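Local coordinates for protein lipase (Rhizopus chinensis, PDB 6A0W) that probably hydrolyses the ester bonds of triglycerides, as a fungal class 3 lipase of the alpha/beta-hydrolase fold, at residues Thr125-Val130 against Gly138-Tyr143; Gln177-Gly182 against Pro205-Asn210. All blocks are in the same frame, centred on the assembly; numbering follows the deposited sequence.

Interaction 1: residues Thr125-Val130 against Gly138-Tyr143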
loop_
_atom_site.group_PDB
_atom_site.type_symbol
_atom_site.label_atom_id
_atom_site.label_comp_id
_atom_site.label_asym_id
_atom_site.label_seq_id
_atom_site.Cartn_x
_atom_site.Cartn_y
_atom_site.Cartn_z
ATOM N N THR A 125 -2.465 2.395 -19.081
ATOM C CA THR A 125 -2.951 3.654 -19.605
ATOM C C THR A 125 -1.810 4.649 -19.392
ATOM O O THR A 125 -1.045 4.484 -18.451
ATOM C CB THR A 125 -4.109 4.203 -18.752
ATOM O OG1 THR A 125 -5.134 3.228 -18.643
ATOM C CG2 THR A 125 -4.694 5.473 -19.378
ATOM N N ASP A 126 -1.756 5.718 -20.190
ATOM C CA ASP A 126 -0.807 6.794 -19.971
ATOM C C ASP A 126 -1.072 7.486 -18.658
ATOM O O ASP A 126 -2.217 7.747 -18.317
ATOM C CB ASP A 126 -0.859 7.840 -21.088
ATOM C CG ASP A 126 -0.214 7.347 -22.364
ATOM O OD1 ASP A 126 0.340 6.221 -22.393
ATOM O OD2 ASP A 126 -0.250 8.104 -23.358
ATOM N N TYR A 127 0.009 7.807 -17.948
ATOM C CA TYR A 127 -0.065 8.615 -16.765
ATOM C C TYR A 127 0.098 10.078 -17.143
ATOM O O TYR A 127 1.201 10.582 -17.403
ATOM C CB TYR A 127 0.987 8.134 -15.755
ATOM C CG TYR A 127 0.881 8.769 -14.379
ATOM C CD1 TYR A 127 -0.261 8.609 -13.567
ATOM C CD2 TYR A 127 1.923 9.517 -13.873
ATOM C CE1 TYR A 127 -0.359 9.254 -12.328
ATOM C CE2 TYR A 127 1.855 10.111 -12.613
ATOM C CZ TYR A 127 0.740 9.958 -11.818
ATOM O OH TYR A 127 0.712 10.619 -10.576
ATOM N N SER A 128 -1.000 10.810 -17.108
ATOM C CA SER A 128 -1.029 12.085 -17.828
ATOM C C SER A 128 -0.132 13.167 -17.196
ATOM O O SER A 128 0.544 13.883 -17.917
ATOM C CB SER A 128 -2.464 12.530 -18.103
ATOM O OG SER A 128 -2.920 13.378 -17.085
ATOM N N PRO A 129 0.125 13.092 -15.877
ATOM C CA PRO A 129 1.033 14.101 -15.321
ATOM C C PRO A 129 2.486 14.005 -15.775
ATOM O O PRO A 129 3.261 14.932 -15.521
ATOM C CB PRO A 129 0.925 13.876 -13.805
ATOM C CG PRO A 129 -0.433 13.249 -13.620
ATOM C CD PRO A 129 -0.648 12.399 -14.826
ATOM N N VAL A 130 2.882 12.891 -16.379
ATOM C CA VAL A 130 4.278 12.652 -16.685
ATOM C C VAL A 130 4.417 11.879 -17.985
ATOM O O VAL A 130 4.181 10.671 -18.053
ATOM C CB VAL A 130 4.985 11.832 -15.570
ATOM C CG1 VAL A 130 6.452 11.719 -15.867
ATOM C CG2 VAL A 130 4.745 12.429 -14.186
ATOM N N GLY A 138 -6.624 -0.345 -14.870
ATOM C CA GLY A 138 -7.586 -0.589 -13.794
ATOM C C GLY A 138 -7.342 0.282 -12.587
ATOM O O GLY A 138 -8.252 0.959 -12.108
ATOM N N PHE A 139 -6.112 0.282 -12.062
ATOM C CA PHE A 139 -5.903 1.046 -10.844
ATOM C C PHE A 139 -6.238 2.520 -11.096
ATOM O O PHE A 139 -6.759 3.229 -10.231
ATOM C CB PHE A 139 -4.471 0.881 -10.315
ATOM C CG PHE A 139 -4.026 -0.555 -10.085
ATOM C CD1 PHE A 139 -4.915 -1.581 -9.852
ATOM C CD2 PHE A 139 -2.677 -0.853 -10.040
ATOM C CE1 PHE A 139 -4.472 -2.891 -9.732
ATOM C CE2 PHE A 139 -2.213 -2.147 -9.886
ATOM C CZ PHE A 139 -3.116 -3.170 -9.701
ATOM N N LEU A 140 -5.780 3.041 -12.225
ATOM C CA LEU A 140 -5.973 4.450 -12.532
ATOM C C LEU A 140 -7.446 4.826 -12.743
ATOM O O LEU A 140 -7.876 5.887 -12.284
ATOM C CB LEU A 140 -5.148 4.851 -13.769
ATOM C CG LEU A 140 -5.132 6.348 -14.102
ATOM C CD1 LEU A 140 -4.412 7.133 -13.047
ATOM C CD2 LEU A 140 -4.473 6.610 -15.455
ATOM N N SER A 141 -8.240 3.961 -13.374
ATOM C CA SER A 141 -9.706 4.215 -13.440
ATOM C C SER A 141 -10.358 4.282 -12.080
ATOM O O SER A 141 -11.133 5.197 -11.804
ATOM C CB SER A 141 -10.452 3.146 -14.245
ATOM O OG SER A 141 -9.591 2.078 -14.554
ATOM N N SER A 142 -9.961 3.380 -11.188
ATOM C CA SER A 142 -10.500 3.413 -9.836
ATOM C C SER A 142 -10.110 4.702 -9.131
ATOM O O SER A 142 -10.950 5.364 -8.493
ATOM C CB SER A 142 -10.062 2.181 -9.019
ATOM O OG SER A 142 -10.349 0.978 -9.684
ATOM N N TYR A 143 -8.850 5.102 -9.309
ATOM C CA TYR A 143 -8.393 6.325 -8.703
ATOM C C TYR A 143 -9.244 7.495 -9.192
ATOM O O TYR A 143 -9.638 8.366 -8.393
ATOM C CB TYR A 143 -6.883 6.591 -8.962
ATOM C CG TYR A 143 -6.417 7.844 -8.254
ATOM C CD1 TYR A 143 -6.411 7.894 -6.874
ATOM C CD2 TYR A 143 -6.196 9.017 -8.954
ATOM C CE1 TYR A 143 -6.165 9.049 -6.187
ATOM C CE2 TYR A 143 -5.926 10.204 -8.284
ATOM C CZ TYR A 143 -5.916 10.211 -6.900
ATOM O OH TYR A 143 -5.715 11.369 -6.178
#
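Leu-140 of helix 137-160 reaches across to residues 125-127 of the hairpin, meeting Thr-125, Asp-126 and Tyr-127 in turn. Helix and hairpin belong to one piece of chain: strands 124-126 and 134-136 pair antiparallel, and the helix starts straight after the second. Along 138-143, Gly-138 opens the segment within the helix, its O accepting the amide N of Ser-142 (3.1 Å). Phe-139 turns to the interior, where its ring stacks with that of His-136. Leu-140 then makes the contact. Its CG lies anti to the backbone N (chi1 -173°), which carries the two methyls out from the helix toward 125-127. Leu-140 CD2 packs on CG2 of Thr-125 (4.1 Å), the two side chains crossing at roughly a right angle, and lies 3.8 Å from the backbone O of Asp-126. The other methyl, Leu-140 CD1, comes to the edge of the Tyr-127 ring, close to its plane, 4.4 Å from CD1 of that tyrosine. Pro-129 CD lies over the centre of one face of this ring, and the hydroxyl is hydrogen-bonded to Gln-187. Past Leu-140 the helix runs on without further contact to 125-130. With one leucine supplying the whole helix side, the contacts between these two segments are all van der Waals, while the charge of Asp-126 is paired within the hairpin, with Lys-134.

Interaction 2: residues Gln177-Gly182 against Pro205-Asn210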
loop_
_atom_site.group_PDB
_atom_site.type_symbol
_atom_site.label_atom_id
_atom_site.label_comp_id
_atom_site.label_asym_id
_atom_site.label_seq_id
_atom_site.Cartn_x
_atom_site.Cartn_y
_atom_site.Cartn_z
ATOM N N GLN A 177 -3.877 2.544 -4.842
ATOM C CA GLN A 177 -4.569 3.812 -4.662
ATOM C C GLN A 177 -3.786 4.781 -3.786
ATOM O O GLN A 177 -3.723 5.999 -4.041
ATOM C CB GLN A 177 -5.957 3.566 -4.072
ATOM C CG GLN A 177 -6.871 2.697 -4.940
ATOM C CD GLN A 177 -7.077 3.335 -6.303
ATOM O OE1 GLN A 177 -7.334 4.528 -6.331
ATOM N NE2 GLN A 177 -6.718 2.637 -7.390
ATOM N N ALA A 178 -3.160 4.243 -2.739
ATOM C CA ALA A 178 -2.356 5.071 -1.842
ATOM C C ALA A 178 -1.248 5.813 -2.599
ATOM O O ALA A 178 -1.054 7.010 -2.397
ATOM C CB ALA A 178 -1.752 4.220 -0.712
ATOM N N LEU A 179 -0.521 5.084 -3.441
ATOM C CA LEU A 179 0.616 5.641 -4.152
ATOM C C LEU A 179 0.109 6.697 -5.169
ATOM O O LEU A 179 0.615 7.811 -5.229
ATOM C CB LEU A 179 1.306 4.527 -4.927
ATOM C CG LEU A 179 2.447 4.978 -5.818
ATOM C CD1 LEU A 179 3.489 5.706 -4.982
ATOM C CD2 LEU A 179 3.076 3.783 -6.524
ATOM N N LEU A 180 -0.989 6.377 -5.844
ATOM C CA LEU A 180 -1.573 7.319 -6.822
ATOM C C LEU A 180 -2.115 8.560 -6.133
ATOM O O LEU A 180 -1.784 9.692 -6.530
ATOM C CB LEU A 180 -2.639 6.624 -7.671
ATOM C CG LEU A 180 -2.152 5.520 -8.629
ATOM C CD1 LEU A 180 -3.319 4.761 -9.277
ATOM C CD2 LEU A 180 -1.249 6.081 -9.707
ATOM N N ALA A 181 -2.687 8.366 -4.955
ATOM C CA ALA A 181 -3.131 9.500 -4.189
ATOM C C ALA A 181 -1.946 10.346 -3.755
ATOM O O ALA A 181 -2.034 11.585 -3.705
ATOM C CB ALA A 181 -3.930 9.063 -2.967
ATOM N N GLY A 182 -0.898 9.685 -3.270
ATOM C CA GLY A 182 0.250 10.436 -2.778
ATOM C C GLY A 182 0.877 11.283 -3.892
ATOM O O GLY A 182 1.238 12.420 -3.670
ATOM N N PRO A 205 0.823 -4.231 -5.068
ATOM C CA PRO A 205 1.298 -4.667 -6.397
ATOM C C PRO A 205 2.143 -3.595 -7.100
ATOM O O PRO A 205 2.222 -2.440 -6.657
ATOM C CB PRO A 205 -0.007 -4.850 -7.195
ATOM C CG PRO A 205 -0.910 -3.835 -6.586
ATOM C CD PRO A 205 -0.606 -3.862 -5.103
ATOM N N ARG A 206 2.820 -4.005 -8.166
ATOM C CA ARG A 206 3.422 -3.029 -9.064
ATOM C C ARG A 206 2.292 -2.190 -9.662
ATOM O O ARG A 206 1.173 -2.693 -9.879
ATOM C CB ARG A 206 4.264 -3.695 -10.149
ATOM C CG ARG A 206 5.503 -4.406 -9.602
ATOM C CD ARG A 206 6.470 -4.829 -10.687
ATOM N NE ARG A 206 7.567 -5.590 -10.122
ATOM C CZ ARG A 206 7.578 -6.906 -9.945
ATOM N NH1 ARG A 206 6.578 -7.651 -10.349
ATOM N NH2 ARG A 206 8.640 -7.505 -9.418
ATOM N N VAL A 207 2.573 -0.895 -9.796
ATOM C CA VAL A 207 1.582 0.075 -10.197
ATOM C C VAL A 207 1.805 0.703 -11.573
ATOM O O VAL A 207 0.835 0.929 -12.312
ATOM C CB VAL A 207 1.481 1.182 -9.154
ATOM C CG1 VAL A 207 0.562 2.286 -9.646
ATOM C CG2 VAL A 207 1.000 0.598 -7.834
ATOM N N GLY A 208 3.061 0.974 -11.937
ATOM C CA GLY A 208 3.362 1.573 -13.228
ATOM C C GLY A 208 4.646 1.091 -13.859
ATOM O O GLY A 208 5.308 0.237 -13.300
ATOM N N ASN A 209 5.048 1.735 -14.961
ATOM C CA ASN A 209 6.267 1.374 -15.698
ATOM C C ASN A 209 7.546 2.024 -15.157
ATOM O O ASN A 209 7.523 2.749 -14.145
ATOM C CB ASN A 209 6.121 1.664 -17.208
ATOM C CG ASN A 209 6.112 3.150 -17.544
ATOM O OD1 ASN A 209 5.854 4.024 -16.703
ATOM N ND2 ASN A 209 6.303 3.439 -18.819
ATOM N N ASN A 210 8.670 1.736 -15.810
ATOM C CA ASN A 210 9.968 2.281 -15.369
ATOM C C ASN A 210 9.923 3.779 -15.150
ATOM O O ASN A 210 10.206 4.283 -14.046
ATOM C CB ASN A 210 11.074 1.959 -16.359
ATOM C CG ASN A 210 11.410 0.506 -16.361
ATOM O OD1 ASN A 210 10.561 -0.318 -16.055
ATOM N ND2 ASN A 210 12.658 0.177 -16.633
#
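Val-207 packs against Leu-179 and Leu-180 on one side of helix 173-188, the helix that follows the probable nucleophile elbow (GxSxG) of the alpha/beta-hydrolase fold. The loop carrying the valine links strand 197-202 to helix 210-218. In the tight part, CD2 of Leu-179 lies 4.0 Å from CG2 of Val-207 and equally near its CB, the two side chains running past each other in opposite directions. Leu-179 has CG anti to its own amide nitrogen (chi1 175°), which points the branch at the loop, whereas in Val-207 it is CG1 that is anti to N, and CG2, beside the backbone N, makes the closer methyl contact with Leu-179. Val-207 CG1 also comes within 4.2 Å of Leu-180 CD2. Leu-179 CD2 thus sits by the fork of the valine, nearest CB and CG2, and Phe-212 of helix 210-218 packs on both Val-207 and Leu-179. All three side chains are buried, and none of them has a polar group to satisfy.

Past Val-207 the loop draws away from the helix and becomes polar, with Asn-209 and Asn-210 partly exposed. Arg-206 starts out away from the helix, and its NE forms a salt bridge with Glu-267. The backbone of Val-207 is hydrogen-bonded to that of His-136, and Asn-209, at the N-cap of helix 210-218, places its OD1 as hydrogen-bond acceptor to the backbone N of Phe-212.

Overall arrangement
The centre of interaction 1 lies toward the periphery, about 16 Å from the centre of the chain, and the contact is only partly buried; the centre of interaction 2 lies about 9 Å from the centre of the chain, and that contact is wholly buried. Both rest on aliphatic side chains, but the outer contact also takes in a backbone carbonyl and a tyrosine edge, whereas the inner one is wholly aliphatic, branched side chain on branched side chain. Helices 137-160 and 173-188, one from each contact, are neighbours: Gln-177 NE2 probably donates to Phe-139 O at 2.9 Å, and the Tyr-143 ring packs on Ala-181. The second hairpin strand also bonds to the loop of interaction 2, Lys-134 to Asn-209 through the backbone.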